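Long-range contacts in coat protein (Sulfolobus turreted icosahedral virus, PDB 2BBD), which is the major coat protein and probably builds the icosahedral shell of an archaeal virus, with an architecture that points to common ancestry with eukaryotic and bacterial viruses: residues 31-36 against 150-155; 4-9 against 25-30. One frame throughout, in Å; residues are numbered along the deposited sequence.

Contact 1: residues 31-36 against 150-155; sequences RKIRVQ and FYITIT
Ile33 and Val35 meet Ile152, Ile154 and Phe150 on one face of an antiparallel strand pair, while Lys32, Arg34 and Gln36 share the other face with Thr155, Thr153 and Tyr151. On the apolar face the packing is close: Val35 splits its methyls, CG1 lying 3.7 Å from Phe150 CD2 and CG2 3.9 Å from Ile152 CD1. Ile152 brings CD1 there by a bend in its chain (chi2 -59°), and its CG2 rests beside CG2 of Ile33, the two side chains pointing the same way. The polar face is looser, and two waters bridge its polar groups. Gln36 NE2 and Thr153 OG1 stand 4.0 Å apart, too far to bond directly. One water accepts from NE2, bonds to OG1 and donates to Tyr151 O. A second does the same for Lys32 NZ, Thr155 OG1 and Thr153 O. Both hydroxyls are also hydrogen-bonded to strand 2-13, Thr153 OG1 to Thr7 OG1 and Thr155 OG1 to Thr5 OG1. Lys32 starts with CG wedged between its backbone N and carbonyl carbon (chi1 77°), which sets CG 3.4 Å from Thr155 OG1; the chain then bends at its last torsion, and NZ also forms a salt bridge with Glu117. Between the faces runs a regular ladder, with Arg34 and Thr153 exchanging both backbone bonds, Arg34 N to Thr153 O at 2.6 Å. It ends in a classic beta bulge: Thr155 O accepts from Arg31 N at 2.8 Å and, weakly, from Lys32 N at 3.4 Å, where the chain turns a corner. Both are interior strands of one sheet of a jelly-roll capsid fold, with 108-123 flanking 31-36 and 2-13 flanking 150-155, and the apolar face packs on strands 19-24 and 131-137 of the facing sheet.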
loop_
_atom_site.group_PDB
_atom_site.type_symbol
_atom_site.label_atom_id
_atom_site.label_comp_id
_atom_site.label_asym_id
_atom_site.label_seq_id
_atom_site.Cartn_x
_atom_site.Cartn_y
_atom_site.Cartn_z
ATOM N N ARG A 31 -14.083 4.596 7.625
ATOM C CA ARG A 31 -13.394 5.365 6.595
ATOM C C ARG A 31 -11.921 4.960 6.537
ATOM O O ARG A 31 -11.307 4.947 5.463
ATOM C CB ARG A 31 -13.531 6.861 6.866
ATOM C CG ARG A 31 -14.961 7.383 6.727
ATOM C CD ARG A 31 -14.999 8.858 7.018
ATOM N NE ARG A 31 -14.324 9.602 5.960
ATOM C CZ ARG A 31 -14.859 9.829 4.765
ATOM N NH1 ARG A 31 -16.075 9.377 4.490
ATOM N NH2 ARG A 31 -14.179 10.490 3.841
ATOM N N LYS A 32 -11.347 4.623 7.688
ATOM C CA LYS A 32 -9.966 4.179 7.690
ATOM C C LYS A 32 -9.514 3.459 8.955
ATOM O O LYS A 32 -10.177 3.492 9.992
ATOM C CB LYS A 32 -9.016 5.347 7.382
ATOM C CG LYS A 32 -8.745 6.327 8.506
ATOM C CD LYS A 32 -7.611 7.289 8.093
ATOM C CE LYS A 32 -7.292 8.333 9.168
ATOM N NZ LYS A 32 -6.657 7.743 10.382
ATOM N N ILE A 33 -8.385 2.777 8.834
ATOM C CA ILE A 33 -7.797 2.056 9.943
ATOM C C ILE A 33 -6.338 2.464 10.046
ATOM O O ILE A 33 -5.607 2.458 9.057
ATOM C CB ILE A 33 -7.868 0.531 9.733
ATOM C CG1 ILE A 33 -9.334 0.075 9.699
ATOM C CG2 ILE A 33 -7.099 -0.179 10.833
ATOM C CD1 ILE A 33 -9.507 -1.385 9.279
ATOM N N ARG A 34 -5.917 2.828 11.245
ATOM C CA ARG A 34 -4.538 3.220 11.468
ATOM C C ARG A 34 -3.841 2.173 12.325
ATOM O O ARG A 34 -4.416 1.658 13.292
ATOM C CB ARG A 34 -4.473 4.575 12.169
ATOM C CG ARG A 34 -3.079 4.934 12.651
ATOM C CD ARG A 34 -3.087 6.195 13.497
ATOM N NE ARG A 34 -3.357 7.390 12.708
ATOM C CZ ARG A 34 -3.532 8.599 13.231
ATOM N NH1 ARG A 34 -3.467 8.766 14.549
ATOM N NH2 ARG A 34 -3.758 9.642 12.441
ATOM N N VAL A 35 -2.607 1.859 11.951
ATOM C CA VAL A 35 -1.787 0.894 12.662
ATOM C C VAL A 35 -0.489 1.592 13.071
ATOM O O VAL A 35 0.174 2.219 12.240
ATOM C CB VAL A 35 -1.428 -0.324 11.762
ATOM C CG1 VAL A 35 -0.485 -1.256 12.502
ATOM C CG2 VAL A 35 -2.693 -1.084 11.347
ATOM N N GLN A 36 -0.141 1.506 14.352
ATOM C CA GLN A 36 1.102 2.092 14.842
ATOM C C GLN A 36 1.890 1.046 15.618
ATOM O O GLN A 36 1.376 0.444 16.577
ATOM C CB GLN A 36 0.835 3.298 15.748
ATOM C CG GLN A 36 0.001 4.398 15.120
ATOM C CD GLN A 36 -0.390 5.474 16.122
ATOM O OE1 GLN A 36 0.308 6.478 16.284
ATOM N NE2 GLN A 36 -1.502 5.259 16.816
ATOM N N PHE A 150 1.477 -3.298 18.560
ATOM C CA PHE A 150 0.691 -2.642 17.534
ATOM C C PHE A 150 -0.546 -2.043 18.161
ATOM O O PHE A 150 -1.267 -2.732 18.896
ATOM C CB PHE A 150 0.228 -3.625 16.466
ATOM C CG PHE A 150 1.326 -4.146 15.593
ATOM C CD1 PHE A 150 1.900 -5.386 15.843
ATOM C CD2 PHE A 150 1.760 -3.412 14.490
ATOM C CE1 PHE A 150 2.891 -5.896 14.997
ATOM C CE2 PHE A 150 2.746 -3.909 13.643
ATOM C CZ PHE A 150 3.312 -5.156 13.897
ATOM N N TYR A 151 -0.782 -0.767 17.857
ATOM C CA TYR A 151 -1.948 -0.034 18.323
ATOM C C TYR A 151 -2.847 0.191 17.112
ATOM O O TYR A 151 -2.390 0.651 16.060
ATOM C CB TYR A 151 -1.536 1.307 18.930
ATOM C CG TYR A 151 -0.693 1.148 20.165
ATOM C CD1 TYR A 151 0.623 0.706 20.073
ATOM C CD2 TYR A 151 -1.228 1.391 21.435
ATOM C CE1 TYR A 151 1.395 0.506 21.210
ATOM C CE2 TYR A 151 -0.465 1.192 22.587
ATOM C CZ TYR A 151 0.845 0.748 22.464
ATOM O OH TYR A 151 1.608 0.532 23.585
ATOM N N ILE A 152 -4.123 -0.145 17.264
ATOM C CA ILE A 152 -5.088 -0.017 16.187
ATOM C C ILE A 152 -6.045 1.147 16.416
ATOM O O ILE A 152 -6.654 1.260 17.479
ATOM C CB ILE A 152 -5.914 -1.301 16.055
ATOM C CG1 ILE A 152 -4.985 -2.510 15.944
ATOM C CG2 ILE A 152 -6.865 -1.188 14.869
ATOM C CD1 ILE A 152 -3.999 -2.468 14.759
ATOM N N THR A 153 -6.178 2.017 15.418
ATOM C CA THR A 153 -7.078 3.156 15.549
ATOM C C THR A 153 -8.042 3.184 14.368
ATOM O O THR A 153 -7.639 3.119 13.217
ATOM C CB THR A 153 -6.305 4.464 15.623
ATOM O OG1 THR A 153 -5.455 4.439 16.773
ATOM C CG2 THR A 153 -7.253 5.630 15.749
ATOM N N ILE A 154 -9.327 3.280 14.661
ATOM C CA ILE A 154 -10.317 3.254 13.600
ATOM C C ILE A 154 -11.081 4.553 13.429
ATOM O O ILE A 154 -11.516 5.173 14.403
ATOM C CB ILE A 154 -11.305 2.092 13.850
ATOM C CG1 ILE A 154 -10.514 0.791 13.971
ATOM C CG2 ILE A 154 -12.323 1.983 12.713
ATOM C CD1 ILE A 154 -11.299 -0.332 14.553
ATOM N N THR A 155 -11.213 4.978 12.179
ATOM C CA THR A 155 -11.975 6.176 11.883
ATOM C C THR A 155 -13.330 5.690 11.363
ATOM O O THR A 155 -13.402 4.995 10.353
ATOM C CB THR A 155 -11.295 7.045 10.812
ATOM O OG1 THR A 155 -10.063 7.573 11.323
ATOM C CG2 THR A 155 -12.209 8.199 10.430
HETATM O O HOH W 1 -7.957 5.891 11.780
HETATM O O HOH W 2 -3.148 3.531 15.963
#

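Contact 2: residues 4-9 against 25-30; sequences YTETLQ and PRNNFI
Tyr4 reaches Asn28 through its phenol oxygen. The amide ND2 of Asn28 donates to Tyr4 OH at 2.9 Å, with an N-H...O angle of 163°, and the acceptor lies almost exactly in the amide plane. The nitrogen arrives at the edge of the ring, near its plane, and ring and amide are almost perpendicular. Tyr4 holds CG between its backbone N and carbonyl carbon (chi1 65°), and the far end of the ring closes a separation that the backbones leave wide, with Tyr4 CA and Asn28 CA 10.1 Å apart. The ring also meets that of Tyr156, their planes inclined at about 30°. Such a contact links an edge strand to a connection between sheets: residues 4-7 belong to the outermost strand, 2-13, of one sheet in the jelly roll, whereas 25-28 form the turn by which the chain leaves strand 19-24 of the facing sheet and enters strand 29-43. The contact thus lies at a margin of the sandwich and involves side chains alone. Pro25, the other large contributor, meets Leu8 tip to tip, its ring carbon CD 3.9 Å from Leu8 CD2. Both residues also pack on Ile154, and the carbonyl oxygen of Pro25 accepts a hydrogen bond from Tyr156 OH. Between these two points of touch, the Glu6 carboxylate lies beside the side chain of Asn27, with the carboxylate and amide planes nearly perpendicular.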
loop_
_atom_site.group_PDB
_atom_site.type_symbol
_atom_site.label_atom_id
_atom_site.label_comp_id
_atom_site.label_asym_id
_atom_site.label_seq_id
_atom_site.Cartn_x
_atom_site.Cartn_y
_atom_site.Cartn_z
ATOM N N TYR A 4 -15.685 10.135 13.245
ATOM C CA TYR A 4 -14.965 10.150 14.511
ATOM C C TYR A 4 -13.961 9.017 14.561
ATOM O O TYR A 4 -14.082 8.015 13.853
ATOM C CB TYR A 4 -15.933 10.047 15.701
ATOM C CG TYR A 4 -16.687 8.738 15.779
ATOM C CD1 TYR A 4 -17.778 8.491 14.947
ATOM C CD2 TYR A 4 -16.291 7.735 16.663
ATOM C CE1 TYR A 4 -18.456 7.285 14.992
ATOM C CE2 TYR A 4 -16.957 6.522 16.711
ATOM C CZ TYR A 4 -18.040 6.305 15.873
ATOM O OH TYR A 4 -18.695 5.102 15.896
ATOM N N THR A 5 -12.969 9.187 15.420
ATOM C CA THR A 5 -11.912 8.213 15.542
ATOM C C THR A 5 -11.736 7.689 16.959
ATOM O O THR A 5 -11.877 8.430 17.932
ATOM C CB THR A 5 -10.580 8.841 15.058
ATOM O OG1 THR A 5 -10.705 9.210 13.678
ATOM C CG2 THR A 5 -9.443 7.870 15.201
ATOM N N GLU A 6 -11.454 6.396 17.068
ATOM C CA GLU A 6 -11.186 5.807 18.366
ATOM C C GLU A 6 -10.122 4.707 18.268
ATOM O O GLU A 6 -9.991 4.007 17.251
ATOM C CB GLU A 6 -12.486 5.308 19.047
ATOM C CG GLU A 6 -13.314 4.267 18.315
ATOM C CD GLU A 6 -14.690 4.019 18.986
ATOM O OE1 GLU A 6 -15.311 2.978 18.705
ATOM O OE2 GLU A 6 -15.158 4.860 19.782
ATOM N N THR A 7 -9.342 4.586 19.331
ATOM C CA THR A 7 -8.272 3.609 19.394
ATOM C C THR A 7 -8.708 2.382 20.178
ATOM O O THR A 7 -9.178 2.500 21.300
ATOM C CB THR A 7 -7.051 4.227 20.076
ATOM O OG1 THR A 7 -6.679 5.414 19.372
ATOM C CG2 THR A 7 -5.892 3.251 20.102
ATOM N N LEU A 8 -8.555 1.206 19.584
ATOM C CA LEU A 8 -8.932 -0.032 20.256
ATOM C C LEU A 8 -8.126 -0.234 21.549
ATOM O O LEU A 8 -6.936 0.083 21.621
ATOM C CB LEU A 8 -8.735 -1.216 19.305
ATOM C CG LEU A 8 -9.902 -1.506 18.355
ATOM C CD1 LEU A 8 -10.495 -0.219 17.831
ATOM C CD2 LEU A 8 -9.442 -2.396 17.224
ATOM N N GLN A 9 -8.794 -0.753 22.571
ATOM C CA GLN A 9 -8.171 -0.997 23.862
ATOM C C GLN A 9 -7.146 -2.119 23.767
ATOM O O GLN A 9 -6.090 -2.064 24.382
ATOM C CB GLN A 9 -9.245 -1.386 24.885
ATOM C CG GLN A 9 -8.860 -1.113 26.320
ATOM C CD GLN A 9 -8.944 0.364 26.670
ATOM O OE1 GLN A 9 -8.236 1.193 26.090
ATOM N NE2 GLN A 9 -9.811 0.701 27.626
ATOM N N PRO A 25 -13.838 -4.025 14.880
ATOM C CA PRO A 25 -15.211 -3.804 15.357
ATOM C C PRO A 25 -16.070 -3.085 14.310
ATOM O O PRO A 25 -15.613 -2.135 13.672
ATOM C CB PRO A 25 -15.016 -2.949 16.613
ATOM C CG PRO A 25 -13.591 -3.237 17.027
ATOM C CD PRO A 25 -12.870 -3.297 15.715
ATOM N N ARG A 26 -17.313 -3.535 14.157
ATOM C CA ARG A 26 -18.249 -2.963 13.189
ATOM C C ARG A 26 -19.253 -2.022 13.846
ATOM O O ARG A 26 -20.464 -2.197 13.708
ATOM C CB ARG A 26 -18.985 -4.098 12.474
ATOM C CG ARG A 26 -18.032 -5.070 11.802
ATOM C CD ARG A 26 -18.740 -6.208 11.089
ATOM N NE ARG A 26 -19.352 -7.149 12.019
ATOM C CZ ARG A 26 -20.591 -7.042 12.488
ATOM N NH1 ARG A 26 -21.360 -6.028 12.109
ATOM N NH2 ARG A 26 -21.065 -7.954 13.327
ATOM N N ASN A 27 -18.739 -1.015 14.546
ATOM C CA ASN A 27 -19.568 -0.047 15.245
ATOM C C ASN A 27 -20.347 0.856 14.314
ATOM O O ASN A 27 -21.432 1.317 14.654
ATOM C CB ASN A 27 -18.706 0.821 16.151
ATOM C CG ASN A 27 -17.987 0.021 17.214
ATOM O OD1 ASN A 27 -17.174 0.560 17.960
ATOM N ND2 ASN A 27 -18.284 -1.274 17.291
ATOM N N ASN A 28 -19.774 1.126 13.151
ATOM C CA ASN A 28 -20.389 1.989 12.152
ATOM C C ASN A 28 -19.622 1.787 10.864
ATOM O O ASN A 28 -18.794 0.868 10.757
ATOM C CB ASN A 28 -20.270 3.456 12.568
ATOM C CG ASN A 28 -21.474 3.947 13.344
ATOM O OD1 ASN A 28 -22.613 3.812 12.893
ATOM N ND2 ASN A 28 -21.228 4.534 14.514
ATOM N N PHE A 29 -19.905 2.635 9.883
ATOM C CA PHE A 29 -19.182 2.564 8.625
ATOM C C PHE A 29 -17.746 2.960 8.980
ATOM O O PHE A 29 -17.527 3.726 9.921
ATOM C CB PHE A 29 -19.776 3.543 7.602
ATOM C CG PHE A 29 -20.965 2.995 6.847
ATOM C CD1 PHE A 29 -21.230 3.418 5.544
ATOM C CD2 PHE A 29 -21.821 2.059 7.431
ATOM C CE1 PHE A 29 -22.331 2.918 4.830
ATOM C CE2 PHE A 29 -22.924 1.553 6.727
ATOM C CZ PHE A 29 -23.178 1.984 5.428
ATOM N N ILE A 30 -16.779 2.442 8.231
ATOM C CA ILE A 30 -15.367 2.721 8.495
ATOM C C ILE A 30 -14.697 3.454 7.336
ATOM O O ILE A 30 -14.743 2.990 6.199
ATOM C CB ILE A 30 -14.609 1.395 8.759
ATOM C CG1 ILE A 30 -15.170 0.730 10.024
ATOM C CG2 ILE A 30 -13.102 1.650 8.864
ATOM C CD1 ILE A 30 -14.721 -0.721 10.217
#

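In the fold
Contact 1 and contact 2 lie side by side, their centres 9 Å apart, and share strand 29-43: contact 2 uses the turn leading into it, contact 1 the strand beyond. Strand 145-158 is the go-between, since it pairs with 31-36 along one side and with strand 2-13 along the other. Two probable backbone hydrogen bonds join the contacts, Ile154 N to Glu6 O and Leu8 N to Ile152 O, both 2.8 Å, and Ile154 CD1 packs 3.4 Å from Leu8 CD1. Contact 1 is partly buried, whereas contact 2 is at the surface, where a 2-methyl-2,4-pentanediol, probably from the crystallisation liquor, approaches the Asn27 side chain to about 3 Å and is hydrogen-bonded by Arg26 NE.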